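Local coordinates for CRISPR-associated protein Cse2 (Thermus thermophilus, PDB 2ZCA) that probably serves in CRISPR-based adaptive immunity against mobile genetic elements, as a homodimeric, helical member of the CasB/Cse2 family, at residues R6-W10 with Y44-F48; L68-K72 with V119-G124; A106-I111 with L135-F139. All coordinates share one frame; numbering follows the deposited sequence.

Interaction 1: R6-W10 with Y44-F48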
loop_
_atom_site.group_PDB
_atom_site.type_symbol
_atom_site.label_atom_id
_atom_site.label_comp_id
_atom_site.label_asym_id
_atom_site.label_seq_id
_atom_site.Cartn_x
_atom_site.Cartn_y
_atom_site.Cartn_z
ATOM N N ARG A 6 -4.162 10.090 7.525
ATOM C CA ARG A 6 -3.398 11.325 7.375
ATOM C C ARG A 6 -2.619 11.338 6.066
ATOM O O ARG A 6 -2.581 12.346 5.361
ATOM C CB ARG A 6 -2.422 11.501 8.540
ATOM C CG ARG A 6 -3.027 12.149 9.775
ATOM C CD ARG A 6 -1.940 12.546 10.760
ATOM N NE ARG A 6 -1.524 11.428 11.599
ATOM C CZ ARG A 6 -2.227 10.977 12.632
ATOM N NH1 ARG A 6 -3.378 11.555 12.947
ATOM N NH2 ARG A 6 -1.782 9.951 13.352
ATOM N N PHE A 7 -1.993 10.214 5.743
ATOM C CA PHE A 7 -1.207 10.126 4.517
ATOM C C PHE A 7 -2.114 10.149 3.290
ATOM O O PHE A 7 -1.765 10.722 2.254
ATOM C CB PHE A 7 -0.356 8.854 4.527
ATOM C CG PHE A 7 0.708 8.835 3.461
ATOM C CD1 PHE A 7 1.589 9.905 3.330
ATOM C CD2 PHE A 7 0.832 7.754 2.595
ATOM C CE1 PHE A 7 2.576 9.901 2.350
ATOM C CE2 PHE A 7 1.819 7.740 1.609
ATOM C CZ PHE A 7 2.692 8.818 1.488
ATOM N N LEU A 8 -3.285 9.532 3.404
ATOM C CA LEU A 8 -4.222 9.514 2.290
ATOM C C LEU A 8 -4.644 10.947 1.967
ATOM O O LEU A 8 -4.775 11.319 0.801
ATOM C CB LEU A 8 -5.452 8.680 2.640
ATOM C CG LEU A 8 -6.531 8.624 1.564
ATOM C CD1 LEU A 8 -5.962 8.034 0.274
ATOM C CD2 LEU A 8 -7.685 7.782 2.073
ATOM N N ASP A 9 -4.864 11.745 3.008
ATOM C CA ASP A 9 -5.255 13.138 2.824
ATOM C C ASP A 9 -4.143 13.857 2.061
ATOM O O ASP A 9 -4.401 14.633 1.138
ATOM C CB ASP A 9 -5.469 13.816 4.180
ATOM C CG ASP A 9 -5.958 15.247 4.046
ATOM O OD1 ASP A 9 -7.096 15.446 3.572
ATOM O OD2 ASP A 9 -5.205 16.176 4.411
ATOM N N TRP A 10 -2.903 13.590 2.457
ATOM C CA TRP A 10 -1.741 14.198 1.816
ATOM C C TRP A 10 -1.682 13.825 0.337
ATOM O O TRP A 10 -1.497 14.689 -0.523
ATOM C CB TRP A 10 -0.459 13.753 2.530
ATOM C CG TRP A 10 0.812 14.214 1.867
ATOM C CD1 TRP A 10 1.528 13.549 0.911
ATOM C CD2 TRP A 10 1.500 15.450 2.094
ATOM N NE1 TRP A 10 2.620 14.296 0.528
ATOM C CE2 TRP A 10 2.627 15.467 1.239
ATOM C CE3 TRP A 10 1.274 16.548 2.937
ATOM C CZ2 TRP A 10 3.525 16.539 1.203
ATOM C CZ3 TRP A 10 2.170 17.615 2.901
ATOM C CH2 TRP A 10 3.280 17.600 2.038
ATOM N N TYR A 44 8.268 14.469 -2.656
ATOM C CA TYR A 44 6.816 14.353 -2.512
ATOM C C TYR A 44 6.369 13.623 -1.252
ATOM O O TYR A 44 5.179 13.611 -0.925
ATOM C CB TYR A 44 6.236 13.640 -3.734
ATOM C CG TYR A 44 6.524 14.355 -5.032
ATOM C CD1 TYR A 44 5.848 15.527 -5.370
ATOM C CD2 TYR A 44 7.497 13.878 -5.908
ATOM C CE1 TYR A 44 6.135 16.207 -6.554
ATOM C CE2 TYR A 44 7.793 14.551 -7.092
ATOM C CZ TYR A 44 7.110 15.713 -7.408
ATOM O OH TYR A 44 7.409 16.377 -8.577
ATOM N N VAL A 45 7.315 13.017 -0.547
ATOM C CA VAL A 45 6.993 12.270 0.661
ATOM C C VAL A 45 7.659 12.819 1.925
ATOM O O VAL A 45 7.040 12.854 2.990
ATOM C CB VAL A 45 7.386 10.787 0.490
ATOM C CG1 VAL A 45 7.113 10.014 1.772
ATOM C CG2 VAL A 45 6.600 10.181 -0.670
ATOM N N GLU A 46 8.909 13.258 1.810
ATOM C CA GLU A 46 9.632 13.764 2.973
ATOM C C GLU A 46 8.954 14.926 3.704
ATOM O O GLU A 46 8.977 14.981 4.934
ATOM C CB GLU A 46 11.067 14.136 2.584
ATOM C CG GLU A 46 11.949 12.927 2.264
ATOM C CD GLU A 46 12.008 11.911 3.400
ATOM O OE1 GLU A 46 12.056 12.330 4.576
ATOM O OE2 GLU A 46 12.022 10.689 3.119
ATOM N N PRO A 47 8.348 15.871 2.965
ATOM C CA PRO A 47 7.686 16.985 3.654
ATOM C C PRO A 47 6.602 16.468 4.605
ATOM O O PRO A 47 6.303 17.089 5.626
ATOM C CB PRO A 47 7.112 17.804 2.506
ATOM C CG PRO A 47 8.153 17.630 1.441
ATOM C CD PRO A 47 8.433 16.131 1.518
ATOM N N PHE A 48 6.015 15.325 4.263
ATOM C CA PHE A 48 4.987 14.726 5.107
ATOM C C PHE A 48 5.629 14.005 6.290
ATOM O O PHE A 48 5.239 14.203 7.442
ATOM C CB PHE A 48 4.146 13.721 4.310
ATOM C CG PHE A 48 3.114 13.009 5.142
ATOM C CD1 PHE A 48 1.876 13.592 5.387
ATOM C CD2 PHE A 48 3.403 11.777 5.720
ATOM C CE1 PHE A 48 0.935 12.956 6.203
ATOM C CE2 PHE A 48 2.472 11.130 6.538
ATOM C CZ PHE A 48 1.236 11.723 6.779
#

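Interaction 2: L68-K72 with V119-G124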
loop_
_atom_site.group_PDB
_atom_site.type_symbol
_atom_site.label_atom_id
_atom_site.label_comp_id
_atom_site.label_asym_id
_atom_site.label_seq_id
_atom_site.Cartn_x
_atom_site.Cartn_y
_atom_site.Cartn_z
ATOM N N LEU A 68 1.895 2.523 -4.779
ATOM C CA LEU A 68 0.731 1.708 -5.115
ATOM C C LEU A 68 -0.490 2.583 -5.380
ATOM O O LEU A 68 -1.350 2.245 -6.199
ATOM C CB LEU A 68 0.458 0.704 -3.990
ATOM C CG LEU A 68 1.611 -0.295 -3.807
ATOM C CD1 LEU A 68 1.395 -1.131 -2.557
ATOM C CD2 LEU A 68 1.716 -1.185 -5.044
ATOM N N TYR A 69 -0.558 3.713 -4.686
ATOM C CA TYR A 69 -1.654 4.662 -4.860
ATOM C C TYR A 69 -1.579 5.211 -6.284
ATOM O O TYR A 69 -2.590 5.324 -6.973
ATOM C CB TYR A 69 -1.515 5.782 -3.819
ATOM C CG TYR A 69 -2.480 6.942 -3.946
ATOM C CD1 TYR A 69 -2.193 8.034 -4.770
ATOM C CD2 TYR A 69 -3.649 6.979 -3.192
ATOM C CE1 TYR A 69 -3.049 9.140 -4.827
ATOM C CE2 TYR A 69 -4.510 8.074 -3.242
ATOM C CZ TYR A 69 -4.204 9.151 -4.059
ATOM O OH TYR A 69 -5.052 10.238 -4.088
ATOM N N ALA A 70 -0.368 5.539 -6.727
ATOM C CA ALA A 70 -0.169 6.057 -8.074
ATOM C C ALA A 70 -0.506 4.996 -9.124
ATOM O O ALA A 70 -1.116 5.304 -10.153
ATOM C CB ALA A 70 1.274 6.531 -8.238
ATOM N N LEU A 71 -0.110 3.752 -8.866
ATOM C CA LEU A 71 -0.379 2.651 -9.787
ATOM C C LEU A 71 -1.877 2.548 -10.063
ATOM O O LEU A 71 -2.298 2.264 -11.192
ATOM C CB LEU A 71 0.131 1.327 -9.201
ATOM C CG LEU A 71 -0.192 0.048 -9.985
ATOM C CD1 LEU A 71 0.514 0.078 -11.336
ATOM C CD2 LEU A 71 0.242 -1.177 -9.184
ATOM N N LYS A 72 -2.676 2.786 -9.024
ATOM C CA LYS A 72 -4.129 2.726 -9.129
ATOM C C LYS A 72 -4.720 4.101 -9.434
ATOM O O LYS A 72 -5.929 4.317 -9.316
ATOM C CB LYS A 72 -4.723 2.167 -7.827
ATOM C CG LYS A 72 -4.551 0.658 -7.664
ATOM C CD LYS A 72 -5.513 -0.100 -8.580
ATOM C CE LYS A 72 -5.329 -1.612 -8.477
ATOM N NZ LYS A 72 -6.307 -2.351 -9.325
ATOM N N VAL A 119 -1.545 -5.780 -5.482
ATOM C CA VAL A 119 -2.310 -4.603 -5.871
ATOM C C VAL A 119 -2.477 -4.589 -7.391
ATOM O O VAL A 119 -3.542 -4.249 -7.903
ATOM C CB VAL A 119 -1.606 -3.300 -5.395
ATOM C CG1 VAL A 119 -2.323 -2.076 -5.939
ATOM C CG2 VAL A 119 -1.599 -3.252 -3.877
ATOM N N ALA A 120 -1.429 -4.977 -8.113
ATOM C CA ALA A 120 -1.487 -4.999 -9.572
ATOM C C ALA A 120 -2.433 -6.090 -10.068
ATOM O O ALA A 120 -2.970 -6.014 -11.174
ATOM C CB ALA A 120 -0.089 -5.221 -10.146
ATOM N N LEU A 121 -2.635 -7.104 -9.236
ATOM C CA LEU A 121 -3.488 -8.230 -9.586
ATOM C C LEU A 121 -4.982 -7.943 -9.445
ATOM O O LEU A 121 -5.783 -8.388 -10.270
ATOM C CB LEU A 121 -3.118 -9.433 -8.714
ATOM C CG LEU A 121 -3.800 -10.772 -8.993
ATOM C CD1 LEU A 121 -3.497 -11.228 -10.414
ATOM C CD2 LEU A 121 -3.298 -11.799 -7.989
ATOM N N VAL A 122 -5.365 -7.202 -8.410
ATOM C CA VAL A 122 -6.780 -6.919 -8.197
ATOM C C VAL A 122 -7.364 -5.897 -9.160
ATOM O O VAL A 122 -6.644 -5.095 -9.758
ATOM C CB VAL A 122 -7.063 -6.442 -6.752
ATOM C CG1 VAL A 122 -6.513 -7.461 -5.755
ATOM C CG2 VAL A 122 -6.459 -5.069 -6.516
ATOM N N GLU A 123 -8.683 -5.944 -9.313
ATOM C CA GLU A 123 -9.383 -5.020 -10.188
ATOM C C GLU A 123 -9.955 -3.896 -9.326
ATOM O O GLU A 123 -10.414 -4.134 -8.208
ATOM C CB GLU A 123 -10.535 -5.731 -10.909
ATOM C CG GLU A 123 -10.237 -7.149 -11.403
ATOM C CD GLU A 123 -9.266 -7.196 -12.569
ATOM O OE1 GLU A 123 -8.042 -7.305 -12.336
ATOM O OE2 GLU A 123 -9.731 -7.120 -13.727
ATOM N N GLY A 124 -9.915 -2.671 -9.839
ATOM C CA GLY A 124 -10.472 -1.547 -9.110
ATOM C C GLY A 124 -9.687 -0.979 -7.943
ATOM O O GLY A 124 -8.555 -1.380 -7.670
#

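Interaction 3: A106-I111 with L135-F139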
loop_
_atom_site.group_PDB
_atom_site.type_symbol
_atom_site.label_atom_id
_atom_site.label_comp_id
_atom_site.label_asym_id
_atom_site.label_seq_id
_atom_site.Cartn_x
_atom_site.Cartn_y
_atom_site.Cartn_z
ATOM N N ALA A 106 4.656 -13.320 3.808
ATOM C CA ALA A 106 5.836 -12.554 3.411
ATOM C C ALA A 106 6.594 -11.895 4.557
ATOM O O ALA A 106 5.991 -11.301 5.456
ATOM C CB ALA A 106 5.438 -11.487 2.387
ATOM N N ASP A 107 7.921 -12.000 4.523
ATOM C CA ASP A 107 8.743 -11.369 5.551
ATOM C C ASP A 107 9.298 -10.052 5.013
ATOM O O ASP A 107 8.920 -9.610 3.927
ATOM C CB ASP A 107 9.888 -12.287 6.014
ATOM C CG ASP A 107 10.857 -12.645 4.904
ATOM O OD1 ASP A 107 11.042 -11.843 3.964
ATOM O OD2 ASP A 107 11.457 -13.737 4.990
ATOM N N ARG A 108 10.195 -9.427 5.767
ATOM C CA ARG A 108 10.762 -8.144 5.360
ATOM C C ARG A 108 11.344 -8.088 3.950
ATOM O O ARG A 108 11.268 -7.050 3.290
ATOM C CB ARG A 108 11.829 -7.697 6.362
ATOM C CG ARG A 108 11.280 -7.319 7.723
ATOM C CD ARG A 108 12.340 -6.643 8.582
ATOM N NE ARG A 108 11.811 -6.199 9.870
ATOM C CZ ARG A 108 11.403 -7.017 10.836
ATOM N NH1 ARG A 108 11.462 -8.331 10.665
ATOM N NH2 ARG A 108 10.942 -6.523 11.978
ATOM N N ASP A 109 11.919 -9.188 3.480
ATOM C CA ASP A 109 12.526 -9.196 2.150
ATOM C C ASP A 109 11.562 -9.496 1.005
ATOM O O ASP A 109 11.920 -9.363 -0.165
ATOM C CB ASP A 109 13.677 -10.205 2.107
ATOM C CG ASP A 109 14.712 -9.955 3.184
ATOM O OD1 ASP A 109 15.163 -8.797 3.322
ATOM O OD2 ASP A 109 15.077 -10.918 3.890
ATOM N N GLN A 110 10.334 -9.878 1.338
ATOM C CA GLN A 110 9.349 -10.231 0.321
ATOM C C GLN A 110 8.128 -9.317 0.242
ATOM O O GLN A 110 7.503 -9.206 -0.812
ATOM C CB GLN A 110 8.834 -11.652 0.573
ATOM C CG GLN A 110 9.900 -12.706 0.814
ATOM C CD GLN A 110 9.314 -13.967 1.424
ATOM O OE1 GLN A 110 8.779 -13.939 2.536
ATOM N NE2 GLN A 110 9.404 -15.079 0.697
ATOM N N ILE A 111 7.786 -8.680 1.357
ATOM C CA ILE A 111 6.591 -7.843 1.418
ATOM C C ILE A 111 6.410 -6.768 0.344
ATOM O O ILE A 111 5.319 -6.633 -0.209
ATOM C CB ILE A 111 6.436 -7.203 2.830
ATOM C CG1 ILE A 111 5.087 -6.485 2.933
ATOM C CG2 ILE A 111 7.575 -6.240 3.108
ATOM C CD1 ILE A 111 3.896 -7.388 2.678
ATOM N N LEU A 135 0.377 -1.984 6.856
ATOM C CA LEU A 135 1.783 -2.190 6.522
ATOM C C LEU A 135 2.682 -1.705 7.666
ATOM O O LEU A 135 3.710 -2.310 7.969
ATOM C CB LEU A 135 2.121 -1.453 5.219
ATOM C CG LEU A 135 3.513 -1.686 4.619
ATOM C CD1 LEU A 135 3.756 -3.179 4.410
ATOM C CD2 LEU A 135 3.621 -0.934 3.300
ATOM N N LEU A 136 2.286 -0.612 8.305
ATOM C CA LEU A 136 3.058 -0.072 9.417
ATOM C C LEU A 136 3.148 -1.049 10.589
ATOM O O LEU A 136 4.112 -1.026 11.352
ATOM C CB LEU A 136 2.434 1.240 9.897
ATOM C CG LEU A 136 2.672 2.464 9.011
ATOM C CD1 LEU A 136 1.772 3.618 9.447
ATOM C CD2 LEU A 136 4.138 2.864 9.105
ATOM N N ARG A 137 2.150 -1.917 10.723
ATOM C CA ARG A 137 2.117 -2.878 11.825
ATOM C C ARG A 137 2.369 -4.309 11.351
ATOM O O ARG A 137 2.177 -5.264 12.098
ATOM C CB ARG A 137 0.755 -2.807 12.515
ATOM C CG ARG A 137 0.401 -1.422 13.053
ATOM C CD ARG A 137 -1.047 -1.377 13.518
ATOM N NE ARG A 137 -1.989 -1.507 12.406
ATOM C CZ ARG A 137 -3.287 -1.755 12.554
ATOM N NH1 ARG A 137 -3.798 -1.903 13.771
ATOM N NH2 ARG A 137 -4.077 -1.860 11.489
ATOM N N TRP A 138 2.829 -4.445 10.117
ATOM C CA TRP A 138 3.057 -5.757 9.524
ATOM C C TRP A 138 4.047 -6.656 10.255
ATOM O O TRP A 138 3.900 -7.879 10.248
ATOM C CB TRP A 138 3.503 -5.581 8.069
ATOM C CG TRP A 138 3.434 -6.839 7.254
ATOM C CD1 TRP A 138 4.445 -7.729 7.022
ATOM C CD2 TRP A 138 2.287 -7.344 6.563
ATOM N NE1 TRP A 138 3.996 -8.757 6.222
ATOM C CE2 TRP A 138 2.675 -8.544 5.927
ATOM C CE3 TRP A 138 0.967 -6.897 6.418
ATOM C CZ2 TRP A 138 1.789 -9.305 5.158
ATOM C CZ3 TRP A 138 0.083 -7.658 5.649
ATOM C CH2 TRP A 138 0.503 -8.847 5.031
ATOM N N PHE A 139 5.042 -6.058 10.899
ATOM C CA PHE A 139 6.057 -6.849 11.575
ATOM C C PHE A 139 5.849 -7.111 13.055
ATOM O O PHE A 139 6.787 -7.453 13.778
ATOM C CB PHE A 139 7.412 -6.216 11.303
ATOM C CG PHE A 139 7.684 -6.046 9.842
ATOM C CD1 PHE A 139 7.822 -7.163 9.022
ATOM C CD2 PHE A 139 7.714 -4.781 9.267
ATOM C CE1 PHE A 139 7.982 -7.021 7.645
ATOM C CE2 PHE A 139 7.872 -4.627 7.892
ATOM C CZ PHE A 139 8.004 -5.751 7.080
#

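Interaction 1: R6-W10 with Y44-F48
Phe48 packs its ring and CB against both Phe7 and Trp10, and this aromatic cluster is the heart of the contact between the two helical segments 6-10 and 44-48. Phe7 comes over one face of the Phe48 ring: its CD1 lies 3.5 Å from Phe48 CD2, displaced toward the rim. The rings are set obliquely, and the touching is done by one corner of Phe7 rather than by its whole surface. CZ of Phe48 reaches in as far as the backbone of Phe7, within 3.7 Å of its CA.

A second kind of contact joins Phe48 to Trp10. Here the methylene does the work in a CH-pi interaction, with Phe48 CB 3.9 Å from the centroid of the five-membered ring of Trp10 and almost squarely above it. Because CG of Phe48 is anti to its backbone N (chi1 177°), the ring runs on past the indole, and its CD1 meets Trp10 CB at 3.7 Å. At the far end of the indole, Trp10 CH2 touches Pro47 CB at 3.9 Å.

The polar component is a single hydrogen bond: Trp10 NE1 donates to Tyr44 O over 3.0 Å, with an N-H...O angle of 157°. The acceptor lies close to the indole plane, so one edge of Trp10 is tied down while a face rests on Phe48 CB, and together they limit rotation of the ring.

Beyond the pair, His62 meets Phe7 edge-to-face, and Phe7 also packs on Ala66 of helix 56-71 and Leu132 of helix 128-136. With axes 11.3 Å apart and inclined at 134°, the segments exemplify helix packing across bulky aromatic side chains, an aromatic cluster within the all-helical Cse2 fold.

Interaction 2: L68-K72 with V119-G124
Lys72 reaches across Val119 to the carbonyls of Val122 and Gly124, in the chain that follows helix 111-121, and its conformation explains the contact. The first torsion (chi1 -75°) sets CG beside Val119 CG1, at 3.9 Å. The chain is bent at chi2, which turns the rest of it toward the carbonyls, and from there it is extended out to NZ. NZ donates to Val122 O at 2.8 Å, approaching from above the carbonyl plane, 48° out of it. It donates also to Gly124 O at 3.0 Å, with a tilt of only 24°. The charged end is thus held by two carbonyl oxygens, while the methylenes lean on a valine. Near the end of the chain, Lys72 CE comes within 3.2 Å of Val119 O.

Val119 faces the other segment with both methyl groups engaged. With CG1 anti to its backbone N, that methyl is directed to Lys72 and CG2 is left for Leu68, whose CD1 it meets at 3.9 Å. The two branches of Leu68 share this task, since CD2 approaches Val119 CB as well. Leu71 adds a looser touch, its CD2 lying 4.2 Å from Ala120 CB.

Glu123 instead forms a salt bridge with Lys89, while its carbonyl accepts a hydrogen bond from Arg80. Both segments include the close of a helix: Lys72 directly follows helix 56-71, and Val122 directly follows helix 111-121. The joined ends lie among several helices, with Leu71 touching Arg28 of helix 20-29, Tyr69 resting on helix 3-15, and Val122 set against Leu82, Ala85 and Leu86 of helix 82-90.

Interaction 3: A106-I111 with L135-F139
Leu135, near the end of helix 128-136, opens the contact by meeting Ile111, the first residue of helix 111-121: Leu135 CD1 lies 3.9 Å from Ile111 CG1. The same leucine packs on Leu64 of helix 56-71 and Leu115 of helix 111-121, which places this end of the contact in the interior.

Trp138 comes next and is engaged in two ways. Ile111 CD1 sits over one face of the indole in a CH-pi contact, 4.0 Å from the centroid of the five-membered ring and offset toward the rim. At the edge, NE1 donates to Ala106 O across 3.3 Å; the bond is weak by length yet nearly straight, at 172°. Trp149 of helix 144-155 meets the indole edge-to-face.

Phe139 ends the segment with one face of its ring against Arg108. The arginine chain is extended from CG to NE and laid along the ring, CG being 3.3 Å from Phe139 CE1. The guanidinium continues over the same ring, its plane inclined by 16° and CZ 4.4 Å from the centroid, an off-centre cation-pi stack. Ile111 CG2 approaches the ring edge, 4.0 Å from CZ of Phe139.

The loop that supplies these partners is itself braced: Asp107 OD1 accepts from Asp109 N in an Asx turn, and Gln110 OE1 accepts from Asp107 N. The chemistry thus grades from apolar packing at Leu135 to a charged group spread on an aromatic face at exposed Arg108, where the cation probably keeps access to water.

In the fold
One small helical protein here uses different chemistry at different places. Interactions 1 and 2 touch through Leu8 and Tyr69, and their helices 42-49 and 56-71 are consecutive. Interactions 2 and 3 engage opposite ends of helix 111-121 and lie on opposite sides of the chain's centre. All three are only partly buried. Interaction 2, its centre about 9 Å from the centre of the chain, pairs aliphatic packing with a lysine bound to carbonyls; interaction 1, its centre about 14 Å from that point, relies on aromatic rings between helices. Interaction 3 joins the loop leading into helix 111-121 to the end of helix 128-136 and the residues after it, mixing buried residues with an exposed arginine.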